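PDB 4YHE: GH5 from Bacteroidetes bacterium AC2a, which acts as a cellulase of glycoside hydrolase family 5, probably an endoglucanase that cuts internal beta-glucosidic bonds of cellulose. Local coordinates for residues I165-G168 / N174-R177; P123-S128 / Y183-E188; L220-L225 / N278-M283; V192-I197 / I209-Y214; I100-D105 / Q137-I142. All blocks are in the same frame, centred on the assembly; numbering follows the deposited sequence.

Interaction 1. Residues I165-G168 / N174-R177; sequences IQDG and NNRR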
# COMPACT_ATOMS: atom_id res chain seq x y z
N ILE A 165 -3.23 -7.74 7.22
CA ILE A 165 -3.46 -8.98 7.98
C ILE A 165 -4.30 -8.64 9.20
O ILE A 165 -4.03 -7.65 9.91
CB ILE A 165 -2.11 -9.65 8.33
CG1 ILE A 165 -1.35 -10.01 7.04
CG2 ILE A 165 -2.29 -10.85 9.24
CD1 ILE A 165 -2.10 -10.94 6.11
N GLN A 166 -5.34 -9.42 9.43
CA GLN A 166 -6.34 -9.10 10.45
C GLN A 166 -7.25 -10.27 10.71
O GLN A 166 -7.13 -11.31 10.06
CB GLN A 166 -7.20 -7.94 10.00
CG GLN A 166 -7.95 -8.19 8.71
CD GLN A 166 -9.19 -7.34 8.59
OE1 GLN A 166 -9.95 -7.18 9.56
NE2 GLN A 166 -9.44 -6.80 7.40
N ASP A 167 -8.19 -10.08 11.62
CA ASP A 167 -9.15 -11.14 11.92
C ASP A 167 -10.57 -10.84 11.40
O ASP A 167 -11.49 -11.60 11.68
CB ASP A 167 -9.16 -11.42 13.43
CG ASP A 167 -9.73 -10.30 14.25
OD1 ASP A 167 -10.22 -9.30 13.68
OD2 ASP A 167 -9.67 -10.43 15.51
N GLY A 168 -10.75 -9.75 10.67
CA GLY A 168 -12.06 -9.36 10.10
C GLY A 168 -12.71 -8.13 10.71
O GLY A 168 -13.64 -7.55 10.11
N ASN A 174 -10.74 -8.68 18.61
CA ASN A 174 -9.96 -9.43 19.56
C ASN A 174 -8.47 -9.11 19.61
O ASN A 174 -7.85 -9.41 20.60
CB ASN A 174 -10.11 -10.92 19.29
CG ASN A 174 -11.51 -11.39 19.56
OD1 ASN A 174 -12.24 -10.78 20.34
ND2 ASN A 174 -11.92 -12.47 18.88
N ASN A 175 -7.93 -8.50 18.56
CA ASN A 175 -6.53 -8.09 18.57
C ASN A 175 -6.19 -7.15 19.73
O ASN A 175 -5.04 -7.10 20.15
CB ASN A 175 -6.14 -7.42 17.25
CG ASN A 175 -7.00 -6.22 16.94
OD1 ASN A 175 -8.18 -6.35 16.61
ND2 ASN A 175 -6.41 -5.04 17.06
N ARG A 176 -7.19 -6.44 20.23
CA ARG A 176 -6.99 -5.55 21.38
C ARG A 176 -7.14 -6.24 22.75
O ARG A 176 -6.88 -5.62 23.77
CB ARG A 176 -7.94 -4.35 21.27
CG ARG A 176 -7.55 -3.39 20.14
CD ARG A 176 -8.44 -2.16 20.07
NE ARG A 176 -8.18 -1.43 18.83
CZ ARG A 176 -7.23 -0.50 18.68
NH1 ARG A 176 -6.44 -0.15 19.69
NH2 ARG A 176 -7.08 0.08 17.49
N ARG A 177 -7.52 -7.51 22.77
CA ARG A 177 -7.77 -8.18 24.04
C ARG A 177 -7.28 -9.62 24.15
O ARG A 177 -7.58 -10.29 25.14
CB ARG A 177 -9.24 -8.09 24.43
CG ARG A 177 -10.23 -8.27 23.30
CD ARG A 177 -11.64 -7.90 23.75
NE ARG A 177 -12.58 -7.91 22.63
CZ ARG A 177 -12.85 -6.88 21.83
NH1 ARG A 177 -12.25 -5.70 21.99
NH2 ARG A 177 -13.73 -7.02 20.84
O HOH W 1 -9.64 -6.75 14.43
O HOH W 2 -12.21 -9.82 16.44
O HOH W 3 -9.96 -13.42 16.26

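Interaction 2. Residues P123-S128 / Y183-E188; sequences PAAVAS and YRVLNE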
# COMPACT_ATOMS: atom_id res chain seq x y z
N PRO A 123 -6.50 -15.79 12.24
CA PRO A 123 -7.14 -16.46 13.39
C PRO A 123 -6.87 -17.95 13.43
O PRO A 123 -6.62 -18.50 14.52
CB PRO A 123 -8.64 -16.20 13.16
CG PRO A 123 -8.68 -14.95 12.33
CD PRO A 123 -7.46 -15.00 11.46
N ALA A 124 -6.87 -18.61 12.28
CA ALA A 124 -6.54 -20.04 12.21
C ALA A 124 -5.14 -20.34 12.73
O ALA A 124 -4.91 -21.35 13.42
CB ALA A 124 -6.71 -20.56 10.79
N ALA A 125 -4.19 -19.45 12.44
CA ALA A 125 -2.82 -19.57 12.93
C ALA A 125 -2.66 -19.34 14.44
O ALA A 125 -1.81 -19.97 15.09
CB ALA A 125 -1.93 -18.57 12.19
N VAL A 126 -3.42 -18.39 14.97
CA VAL A 126 -3.42 -18.12 16.40
C VAL A 126 -4.07 -19.26 17.20
O VAL A 126 -3.62 -19.60 18.28
CB VAL A 126 -4.14 -16.79 16.70
CG1 VAL A 126 -4.49 -16.65 18.18
CG2 VAL A 126 -3.28 -15.63 16.19
N ALA A 127 -5.13 -19.84 16.65
CA ALA A 127 -5.80 -20.99 17.29
C ALA A 127 -4.99 -22.28 17.26
O ALA A 127 -5.19 -23.16 18.09
CB ALA A 127 -7.14 -21.22 16.62
N SER A 128 -4.08 -22.43 16.29
CA SER A 128 -3.30 -23.65 16.14
C SER A 128 -1.87 -23.40 15.68
O SER A 128 -1.63 -22.93 14.57
CB SER A 128 -3.97 -24.57 15.12
OG SER A 128 -3.13 -25.67 14.81
N TYR A 183 -0.85 -10.01 17.17
CA TYR A 183 0.31 -9.19 16.80
C TYR A 183 1.58 -10.03 16.77
O TYR A 183 2.44 -9.84 15.92
CB TYR A 183 0.53 -8.04 17.76
CG TYR A 183 -0.64 -7.13 17.92
CD1 TYR A 183 -1.40 -6.75 16.84
CD2 TYR A 183 -1.00 -6.66 19.18
CE1 TYR A 183 -2.47 -5.88 17.01
CE2 TYR A 183 -2.07 -5.84 19.35
CZ TYR A 183 -2.81 -5.45 18.28
OH TYR A 183 -3.89 -4.65 18.46
N ARG A 184 1.70 -10.97 17.70
CA ARG A 184 2.86 -11.84 17.72
C ARG A 184 2.97 -12.71 16.45
O ARG A 184 4.03 -12.82 15.87
CB ARG A 184 2.82 -12.75 18.97
CG ARG A 184 4.00 -13.71 19.05
CD ARG A 184 4.16 -14.33 20.44
NE ARG A 184 4.60 -13.37 21.47
CZ ARG A 184 5.84 -12.91 21.63
NH1 ARG A 184 6.82 -13.31 20.81
NH2 ARG A 184 6.13 -12.05 22.61
N VAL A 185 1.89 -13.38 16.08
CA VAL A 185 1.93 -14.23 14.90
C VAL A 185 2.22 -13.39 13.65
O VAL A 185 3.00 -13.81 12.81
CB VAL A 185 0.62 -14.99 14.69
CG1 VAL A 185 0.62 -15.73 13.37
CG2 VAL A 185 0.41 -15.97 15.83
N LEU A 186 1.62 -12.20 13.54
CA LEU A 186 1.95 -11.34 12.38
C LEU A 186 3.45 -11.05 12.36
O LEU A 186 4.08 -11.13 11.29
CB LEU A 186 1.11 -10.07 12.40
CG LEU A 186 1.47 -9.05 11.30
CD1 LEU A 186 1.42 -9.67 9.91
CD2 LEU A 186 0.54 -7.85 11.38
N ASN A 187 4.03 -10.71 13.51
CA ASN A 187 5.46 -10.49 13.61
C ASN A 187 6.28 -11.69 13.18
O ASN A 187 7.22 -11.54 12.45
CB ASN A 187 5.86 -10.00 14.99
CG ASN A 187 5.51 -8.54 15.22
OD1 ASN A 187 5.56 -7.70 14.31
ND2 ASN A 187 5.14 -8.23 16.42
N GLU A 188 5.87 -12.89 13.59
CA GLU A 188 6.50 -14.11 13.13
C GLU A 188 6.41 -14.30 11.59
O GLU A 188 7.38 -14.75 10.95
CB GLU A 188 5.86 -15.33 13.79
CG GLU A 188 6.04 -15.37 15.30
CD GLU A 188 5.22 -16.48 15.95
OE1 GLU A 188 4.70 -17.34 15.24
OE2 GLU A 188 5.09 -16.47 17.17

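Interaction 3. Residues L220-L225 / N278-M283; sequences LTVENL and NRLFNM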
# COMPACT_ATOMS: atom_id res chain seq x y z
N LEU A 220 -1.55 0.83 15.17
CA LEU A 220 -1.32 -0.53 15.64
C LEU A 220 0.06 -1.00 15.19
O LEU A 220 0.69 -1.84 15.83
CB LEU A 220 -2.41 -1.49 15.16
CG LEU A 220 -3.82 -1.24 15.71
CD1 LEU A 220 -4.76 -2.31 15.16
CD2 LEU A 220 -3.82 -1.31 17.23
N THR A 221 0.55 -0.40 14.10
CA THR A 221 1.90 -0.65 13.61
C THR A 221 2.95 -0.08 14.58
O THR A 221 3.80 -0.82 15.12
CB THR A 221 2.09 -0.07 12.17
OG1 THR A 221 1.12 -0.64 11.30
CG2 THR A 221 3.49 -0.40 11.63
N VAL A 222 2.89 1.23 14.79
CA VAL A 222 3.77 1.91 15.73
C VAL A 222 3.80 1.16 17.08
O VAL A 222 4.86 0.96 17.66
CB VAL A 222 3.35 3.38 15.90
CG1 VAL A 222 3.99 4.06 17.10
CG2 VAL A 222 3.64 4.18 14.64
N GLU A 223 2.64 0.72 17.53
CA GLU A 223 2.48 0.15 18.88
C GLU A 223 2.88 -1.31 19.03
O GLU A 223 3.23 -1.75 20.15
CB GLU A 223 1.01 0.33 19.32
CG GLU A 223 0.60 1.80 19.51
CD GLU A 223 -0.91 2.06 19.41
OE1 GLU A 223 -1.72 1.09 19.39
OE2 GLU A 223 -1.30 3.26 19.33
N ASN A 224 2.84 -2.08 17.94
CA ASN A 224 3.09 -3.52 18.00
C ASN A 224 4.04 -4.14 16.99
O ASN A 224 4.51 -5.29 17.21
CB ASN A 224 1.75 -4.27 17.95
CG ASN A 224 0.82 -3.80 19.04
OD1 ASN A 224 1.01 -4.14 20.20
ND2 ASN A 224 -0.14 -2.96 18.68
N LEU A 225 4.33 -3.46 15.87
CA LEU A 225 5.20 -4.06 14.88
C LEU A 225 6.60 -4.22 15.44
O LEU A 225 7.16 -3.30 16.06
CB LEU A 225 5.29 -3.20 13.61
CG LEU A 225 6.33 -3.66 12.56
CD1 LEU A 225 5.79 -3.39 11.17
CD2 LEU A 225 7.67 -2.95 12.74
N ASN A 278 2.91 12.12 12.60
CA ASN A 278 3.92 12.38 13.61
C ASN A 278 4.35 11.13 14.36
O ASN A 278 5.54 10.94 14.64
CB ASN A 278 3.44 13.44 14.60
CG ASN A 278 3.56 14.85 14.03
OD1 ASN A 278 4.36 15.09 13.14
ND2 ASN A 278 2.71 15.77 14.50
N ARG A 279 3.40 10.26 14.65
CA ARG A 279 3.74 9.01 15.31
C ARG A 279 4.66 8.12 14.47
O ARG A 279 5.59 7.54 14.98
CB ARG A 279 2.46 8.31 15.79
CG ARG A 279 1.81 9.15 16.89
CD ARG A 279 0.68 8.45 17.62
NE ARG A 279 -0.52 8.32 16.81
CZ ARG A 279 -1.44 9.27 16.62
NH1 ARG A 279 -1.32 10.48 17.14
NH2 ARG A 279 -2.50 8.99 15.87
N LEU A 280 4.42 8.08 13.17
CA LEU A 280 5.27 7.36 12.24
C LEU A 280 6.65 8.02 12.10
O LEU A 280 7.69 7.37 12.02
CB LEU A 280 4.58 7.34 10.88
CG LEU A 280 3.31 6.48 10.78
CD1 LEU A 280 2.66 6.71 9.42
CD2 LEU A 280 3.67 5.01 10.99
N PHE A 281 6.62 9.32 12.03
CA PHE A 281 7.87 10.05 11.94
C PHE A 281 8.75 9.77 13.14
O PHE A 281 9.89 9.37 13.00
CB PHE A 281 7.62 11.51 11.78
CG PHE A 281 8.90 12.32 11.74
CD1 PHE A 281 9.61 12.46 10.55
CD2 PHE A 281 9.41 12.87 12.89
CE1 PHE A 281 10.79 13.16 10.51
CE2 PHE A 281 10.60 13.59 12.86
CZ PHE A 281 11.29 13.73 11.68
N ASN A 282 8.19 9.88 14.35
CA ASN A 282 8.98 9.68 15.55
C ASN A 282 9.42 8.23 15.80
O ASN A 282 10.55 7.96 16.29
CB ASN A 282 8.21 10.23 16.76
CG ASN A 282 8.05 11.73 16.72
OD1 ASN A 282 8.94 12.46 16.31
ND2 ASN A 282 6.90 12.21 17.17
N MET A 283 8.55 7.28 15.48
CA MET A 283 8.88 5.89 15.69
C MET A 283 9.93 5.36 14.69
O MET A 283 10.77 4.55 15.05
CB MET A 283 7.63 5.02 15.62
CG MET A 283 7.86 3.59 16.04
SD MET A 283 8.16 3.48 17.82
CE MET A 283 8.25 1.71 18.05

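Interaction 4. Residues V192-I197 / I209-Y214; sequences VCVDAI and IGVPGY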
# COMPACT_ATOMS: atom_id res chain seq x y z
N VAL A 192 9.54 -14.70 8.91
CA VAL A 192 9.61 -15.81 7.96
C VAL A 192 9.71 -15.32 6.49
O VAL A 192 10.51 -15.85 5.72
CB VAL A 192 8.41 -16.74 8.20
CG1 VAL A 192 8.08 -17.61 7.00
CG2 VAL A 192 8.70 -17.62 9.43
N CYS A 193 8.96 -14.27 6.14
CA CYS A 193 9.03 -13.72 4.79
C CYS A 193 10.40 -13.12 4.51
O CYS A 193 10.99 -13.40 3.47
CB CYS A 193 7.90 -12.70 4.52
SG CYS A 193 6.27 -13.47 4.55
N VAL A 194 10.91 -12.31 5.45
CA VAL A 194 12.24 -11.72 5.31
C VAL A 194 13.32 -12.84 5.18
O VAL A 194 14.16 -12.78 4.30
CB VAL A 194 12.56 -10.78 6.51
CG1 VAL A 194 14.01 -10.34 6.49
CG2 VAL A 194 11.64 -9.56 6.49
N ASP A 195 13.24 -13.85 6.03
CA ASP A 195 14.19 -14.96 5.98
C ASP A 195 14.21 -15.56 4.55
O ASP A 195 15.26 -15.68 3.92
CB ASP A 195 13.81 -16.05 6.99
CG ASP A 195 14.05 -15.63 8.46
OD1 ASP A 195 14.69 -14.58 8.76
OD2 ASP A 195 13.57 -16.37 9.33
N ALA A 196 13.02 -15.91 4.05
CA ALA A 196 12.85 -16.49 2.71
C ALA A 196 13.43 -15.61 1.59
O ALA A 196 14.15 -16.11 0.70
CB ALA A 196 11.38 -16.76 2.43
N ILE A 197 13.15 -14.33 1.64
CA ILE A 197 13.64 -13.39 0.64
C ILE A 197 15.16 -13.35 0.63
O ILE A 197 15.81 -13.44 -0.43
CB ILE A 197 13.02 -12.01 0.83
CG1 ILE A 197 11.50 -12.09 0.53
CG2 ILE A 197 13.68 -10.97 -0.06
CD1 ILE A 197 10.67 -10.91 1.02
N ILE A 209 12.90 -4.37 1.75
CA ILE A 209 11.70 -5.15 2.01
C ILE A 209 10.74 -4.35 2.90
O ILE A 209 11.11 -3.92 3.99
CB ILE A 209 12.03 -6.44 2.72
CG1 ILE A 209 12.97 -7.32 1.88
CG2 ILE A 209 10.75 -7.19 3.06
CD1 ILE A 209 13.50 -8.51 2.64
N GLY A 210 9.50 -4.17 2.42
CA GLY A 210 8.45 -3.50 3.19
C GLY A 210 7.74 -4.50 4.07
O GLY A 210 7.37 -5.57 3.61
N VAL A 211 7.56 -4.16 5.34
CA VAL A 211 6.82 -5.00 6.26
C VAL A 211 5.68 -4.21 6.92
O VAL A 211 5.86 -3.06 7.34
CB VAL A 211 7.72 -5.64 7.34
CG1 VAL A 211 8.68 -6.62 6.75
CG2 VAL A 211 8.46 -4.59 8.16
N PRO A 212 4.48 -4.83 7.02
CA PRO A 212 3.35 -4.09 7.61
C PRO A 212 3.00 -4.53 9.00
O PRO A 212 3.38 -5.66 9.40
CB PRO A 212 2.22 -4.45 6.67
CG PRO A 212 2.48 -5.84 6.30
CD PRO A 212 4.00 -5.96 6.21
N GLY A 213 2.27 -3.66 9.70
CA GLY A 213 1.66 -3.99 10.99
C GLY A 213 0.19 -4.38 10.81
O GLY A 213 -0.30 -4.52 9.68
N TYR A 214 -0.51 -4.53 11.93
CA TYR A 214 -1.84 -5.12 11.93
C TYR A 214 -2.81 -4.32 11.05
O TYR A 214 -2.98 -3.11 11.26
CB TYR A 214 -2.41 -5.18 13.35
CG TYR A 214 -3.62 -6.08 13.45
CD1 TYR A 214 -3.49 -7.42 13.73
CD2 TYR A 214 -4.89 -5.57 13.26
CE1 TYR A 214 -4.59 -8.24 13.84
CE2 TYR A 214 -5.99 -6.37 13.34
CZ TYR A 214 -5.85 -7.71 13.64
OH TYR A 214 -6.99 -8.46 13.72

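Interaction 5. Residues I100-D105 / Q137-I142; sequences INIHHD and QELTMI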
# COMPACT_ATOMS: atom_id res chain seq x y z
N ILE A 100 6.04 -5.24 -5.29
CA ILE A 100 5.11 -6.38 -5.44
C ILE A 100 4.93 -7.01 -4.09
O ILE A 100 5.74 -6.80 -3.20
CB ILE A 100 5.61 -7.43 -6.45
CG1 ILE A 100 7.01 -7.98 -6.08
CG2 ILE A 100 5.64 -6.79 -7.83
CD1 ILE A 100 7.42 -9.18 -6.91
N ASN A 101 3.88 -7.81 -3.93
CA ASN A 101 3.51 -8.33 -2.62
C ASN A 101 2.75 -9.64 -2.69
O ASN A 101 2.59 -10.24 -3.77
CB ASN A 101 2.72 -7.24 -1.83
CG ASN A 101 1.28 -7.07 -2.29
OD1 ASN A 101 0.85 -7.70 -3.25
ND2 ASN A 101 0.54 -6.20 -1.59
N ILE A 102 2.29 -10.08 -1.53
CA ILE A 102 1.23 -11.06 -1.40
C ILE A 102 0.00 -10.28 -0.90
O ILE A 102 0.02 -9.66 0.18
CB ILE A 102 1.63 -12.17 -0.42
CG1 ILE A 102 2.82 -12.95 -0.97
CG2 ILE A 102 0.47 -13.09 -0.14
CD1 ILE A 102 3.19 -14.16 -0.13
N HIS A 103 -1.07 -10.27 -1.69
CA HIS A 103 -2.18 -9.38 -1.41
C HIS A 103 -3.42 -10.15 -0.88
O HIS A 103 -3.44 -10.46 0.31
CB HIS A 103 -2.49 -8.55 -2.64
CG HIS A 103 -3.20 -7.27 -2.34
ND1 HIS A 103 -2.53 -6.12 -1.95
CD2 HIS A 103 -4.51 -6.93 -2.41
CE1 HIS A 103 -3.40 -5.15 -1.76
NE2 HIS A 103 -4.60 -5.60 -2.07
N HIS A 104 -4.44 -10.43 -1.69
CA HIS A 104 -5.69 -10.93 -1.12
C HIS A 104 -5.65 -12.37 -0.63
O HIS A 104 -6.64 -12.84 -0.05
CB HIS A 104 -6.89 -10.69 -2.03
CG HIS A 104 -7.35 -9.27 -2.07
ND1 HIS A 104 -7.45 -8.47 -0.95
CD2 HIS A 104 -7.73 -8.49 -3.11
CE1 HIS A 104 -7.87 -7.27 -1.30
NE2 HIS A 104 -8.03 -7.26 -2.62
N ASP A 105 -4.53 -13.04 -0.81
CA ASP A 105 -4.27 -14.32 -0.12
C ASP A 105 -4.61 -14.21 1.35
O ASP A 105 -5.21 -15.13 1.92
CB ASP A 105 -2.82 -14.76 -0.29
CG ASP A 105 -2.45 -14.91 -1.75
OD1 ASP A 105 -2.25 -13.88 -2.42
OD2 ASP A 105 -2.41 -16.05 -2.25
N GLN A 137 5.37 -22.28 6.19
CA GLN A 137 6.04 -23.09 5.14
C GLN A 137 5.62 -22.61 3.75
O GLN A 137 6.47 -22.48 2.86
CB GLN A 137 5.70 -24.58 5.30
CG GLN A 137 6.39 -25.26 6.47
CD GLN A 137 5.90 -26.69 6.75
OE1 GLN A 137 4.75 -27.04 6.53
NE2 GLN A 137 6.79 -27.51 7.29
N GLU A 138 4.32 -22.35 3.57
CA GLU A 138 3.78 -21.83 2.29
C GLU A 138 4.38 -20.45 1.98
O GLU A 138 4.86 -20.21 0.86
CB GLU A 138 2.24 -21.84 2.28
CG GLU A 138 1.62 -21.43 0.94
CD GLU A 138 0.17 -21.84 0.74
OE1 GLU A 138 -0.47 -22.52 1.61
OE2 GLU A 138 -0.35 -21.49 -0.36
N LEU A 139 4.43 -19.58 2.99
CA LEU A 139 5.04 -18.25 2.85
C LEU A 139 6.49 -18.34 2.42
O LEU A 139 6.94 -17.62 1.53
CB LEU A 139 4.91 -17.43 4.16
CG LEU A 139 3.56 -16.76 4.47
CD1 LEU A 139 3.56 -16.21 5.88
CD2 LEU A 139 3.25 -15.63 3.47
N THR A 140 7.23 -19.24 3.07
CA THR A 140 8.61 -19.46 2.71
C THR A 140 8.76 -19.95 1.25
O THR A 140 9.56 -19.40 0.48
CB THR A 140 9.28 -20.46 3.69
OG1 THR A 140 9.20 -19.94 5.04
CG2 THR A 140 10.71 -20.69 3.33
N MET A 141 7.99 -20.97 0.86
CA MET A 141 8.09 -21.48 -0.52
C MET A 141 7.72 -20.42 -1.57
O MET A 141 8.34 -20.33 -2.65
CB MET A 141 7.20 -22.72 -0.66
CG MET A 141 7.68 -23.91 0.16
SD MET A 141 9.37 -24.44 -0.25
CE MET A 141 10.46 -23.52 0.81
N ILE A 142 6.71 -19.61 -1.25
CA ILE A 142 6.27 -18.59 -2.17
C ILE A 142 7.32 -17.51 -2.33
O ILE A 142 7.74 -17.19 -3.46
CB ILE A 142 4.90 -18.00 -1.78
CG1 ILE A 142 3.82 -19.06 -2.00
CG2 ILE A 142 4.61 -16.76 -2.62
CD1 ILE A 142 2.45 -18.61 -1.57

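Interaction 1. Residues I165-G168 / N174-R177
The first torsion of D167 tucks its carboxylate between its own backbone N and carbonyl carbon (chi1 69°), and N175 makes the matching turn (chi1 58°), which turns D167 OD1 and N175 OD1 toward one shared water. How a loop can be fastened to itself through solvent is well illustrated here, because no direct bond joins 165-168 to 174-177. The closest approach, D167 OD2 to N174 N, is 3.7 Å, and water closes the gap. Water 1 donates both protons, one to D167 OD1 at 2.7 Å and the other to N175 OD1, tying two acceptors that could not bond each other. Water 2 donates to D167 OD2 and takes the backbone N-H of N174 at 2.9 Å, while water 3 links the same OD2, at 3.1 Å, weakly to N174 ND2. The side chains of D167 and N174 cross nearly at right angles, their carboxylate and amide planes 88° apart.

The carboxylate is thus gripped on both oxygens: OD2 also takes a direct hydrogen bond from Q182 NE2, and OD1 one from the backbone N of D169. N175 sends its ND2 to the hydroxyl of Y183 and the carbonyl of G171, and its OD1 accepts from the backbone N of G173; together with water 1 these should fix its amide against flipping. The short 3-10 turn is closed by R177 N bonding N174 O at 2.9 Å. Both segments belong to the long loop between barrel strand 157-160 and helix 181-199, packed against the start of that helix, with P123 of helix 122-127 beside D167 and L220 of helix 218-224 beside N175.

Interaction 2. Residues P123-S128 / Y183-E188
V185 carries the second segment's side of this contact, meeting A125 and V126 of helix 122-127, while its neighbours in sequence serve other parts of the fold. First comes Y183, on the face of its helix turned from the contact, where its ring meets that of Y214 with the planes about perpendicular. Two residues on, V185 spreads its methyls over two partners. With CG1 anti to the backbone N (chi1 173°), that branch comes to 4.0 Å from A125 CB, and CG2, beside the backbone N, lies 3.7 Å from V126 CG2. The two valine side chains meet at a slant, branch against branch, and V126 sits at the more open margin while A125 and V185 are buried. In the (beta/alpha)8 barrel, helix 181-199 is the helix that follows the fourth strand, and the short helix 122-127 belongs to the connection after the third; the contact therefore joins two successive beta-alpha units outside the barrel wall. L186 turns to the barrel side, packing on L162 and I165, whereas N187 uses both ends of its amide at the C-terminal end of helix 218-224 and just beyond, donating to N224 O and accepting from V226 N. E188 closes the segment with a salt bridge from OE1 to K136 NZ of helix 129-149.

Interaction 3. Residues L220-L225 / N278-M283
V222 projects from helix 218-224 at L280 and M283 of helix 270-285, joining two outer helices of the (beta/alpha)8 barrel, one after its fifth strand and one after its sixth. The short helical segments run roughly parallel, 30° apart, with axes 10.0 Å from each other at closest approach, a spacing filled by V222 from one side and L280 and M283 from the other. The two valine methyls divide the work. CG2 points inward, meeting L280 CD2 at 3.7 Å with the two side chains set askew, and also lies 3.9 Å from the carbonyl O of R279. CG1 lies anti to the backbone N (chi1 166°) and rests 4.0 Å from M283 CG, where valine and methionine lie alongside each other, pointing opposite ways. An alanine here loses both methyls, which would probably leave L280 CD2 and M283 CG without their partners across the contact and open a gap there. Nearer the surface, R279 adds a charged tie between the same two helices, a salt bridge from its NE to D219 OD1. On the barrel side, L280 also packs against V240 of strand 236-242. M283, bent at its second torsion (chi2 70°), runs alongside V222 and brings CE to 3.5 Å from V222 O.

Interaction 4. Residues V192-I197 / I209-Y214
I197 and I209 meet end-on, I209 CD1 lying 3.7 Å from the branch methyl I197 CG2 and 4.0 Å from I197 CD1, and this pair leads a wholly apolar, buried contact. The chain of I209 is extended at its second torsion (chi2 170°), which carries CD1 out from the strand to the helix. Beside it V194 supplies one methyl for two strand residues: CG2 is 4.3 Å from I209 CG2 and 4.2 Å from V211 CG1, with V194 and V211 crossing at about a right angle. I209 and V211 alternate with G210 along the strand and so present the same outer face to the helix.

Around this first shell, W143 of helix 129-149 packs against I197, and L236 of the next strand touches both V194 and I209. The strand itself is held in the barrel wall by backbone hydrogen bonds, G210 to F159 and T161, I209 to R235 and M237. Helix 181-199 runs nearly antiparallel to strand 209-212, at 167° between the short axes, as expected of the helix in the beta-alpha-beta crossover from strand 157-160 to strand 209-212; it lies on the outside of the barrel wall beside helix 129-149, with V194 reaching the start of strand 236-242.

Interaction 5. Residues I100-D105 / Q137-I142
Strand-to-helix packing on the outside of the barrel is what joins I102, at the C-terminal end of the third barrel strand, to L139 and I142 of helix 129-149. All three residues are buried, and the whole contact turns on one methyl. I102 points its side chain at the helix with CG1 beside the backbone N (chi1 -64°) and the rest extended, so that CD1 enters between two helix residues one turn apart: it lies 3.9 Å from L139 CD2 and equally 3.9 Å from I142 CG2. Oblique to both partners, its end methyl meets one terminal methyl of L139 and the CG2 branch of I142. W143 of the same helix also packs against I102, while L139 leans further to W189 and C193 of helix 181-199.

The residues flanking I102 serve the barrel's interior instead. N101 ND2 donates to H103 ND1 at 3.1 Å, a nearly straight bond (163°) lying in the plane of the imidazole, which should restrain the ring's rotation. The same ND2 reaches E160 OE2 on the neighbouring strand, and N101 OD1 accepts from V62 N. This alternation, with aliphatic residues turned out to the helices and polar ones in to the centre at the C-terminal end of a strand, is typical of the (beta/alpha)8 barrel, whose family 5 members carry their active site at that end.

Taken together, the five contacts show chemistry following the elements joined: helix and strand contacts are apolar, the loop contact is hydrated. Interactions 4 and 5 are core: each seats a helix on the barrel wall through aliphatic side chains alone, and the two touch where V192 meets T140. Interaction 2, also buried, and interaction 3, partly open to solvent, join outer helices to one another, again by apolar packing, with salt bridges to residues beyond their segments. Interaction 1 is the exception, a loop contact made through waters. Helix 181-199 serves both interactions 2 and 4, and the first segment of interaction 1 packs against it through I165. Y214, at the end of interaction 4, borders interactions 1, 2 and 3.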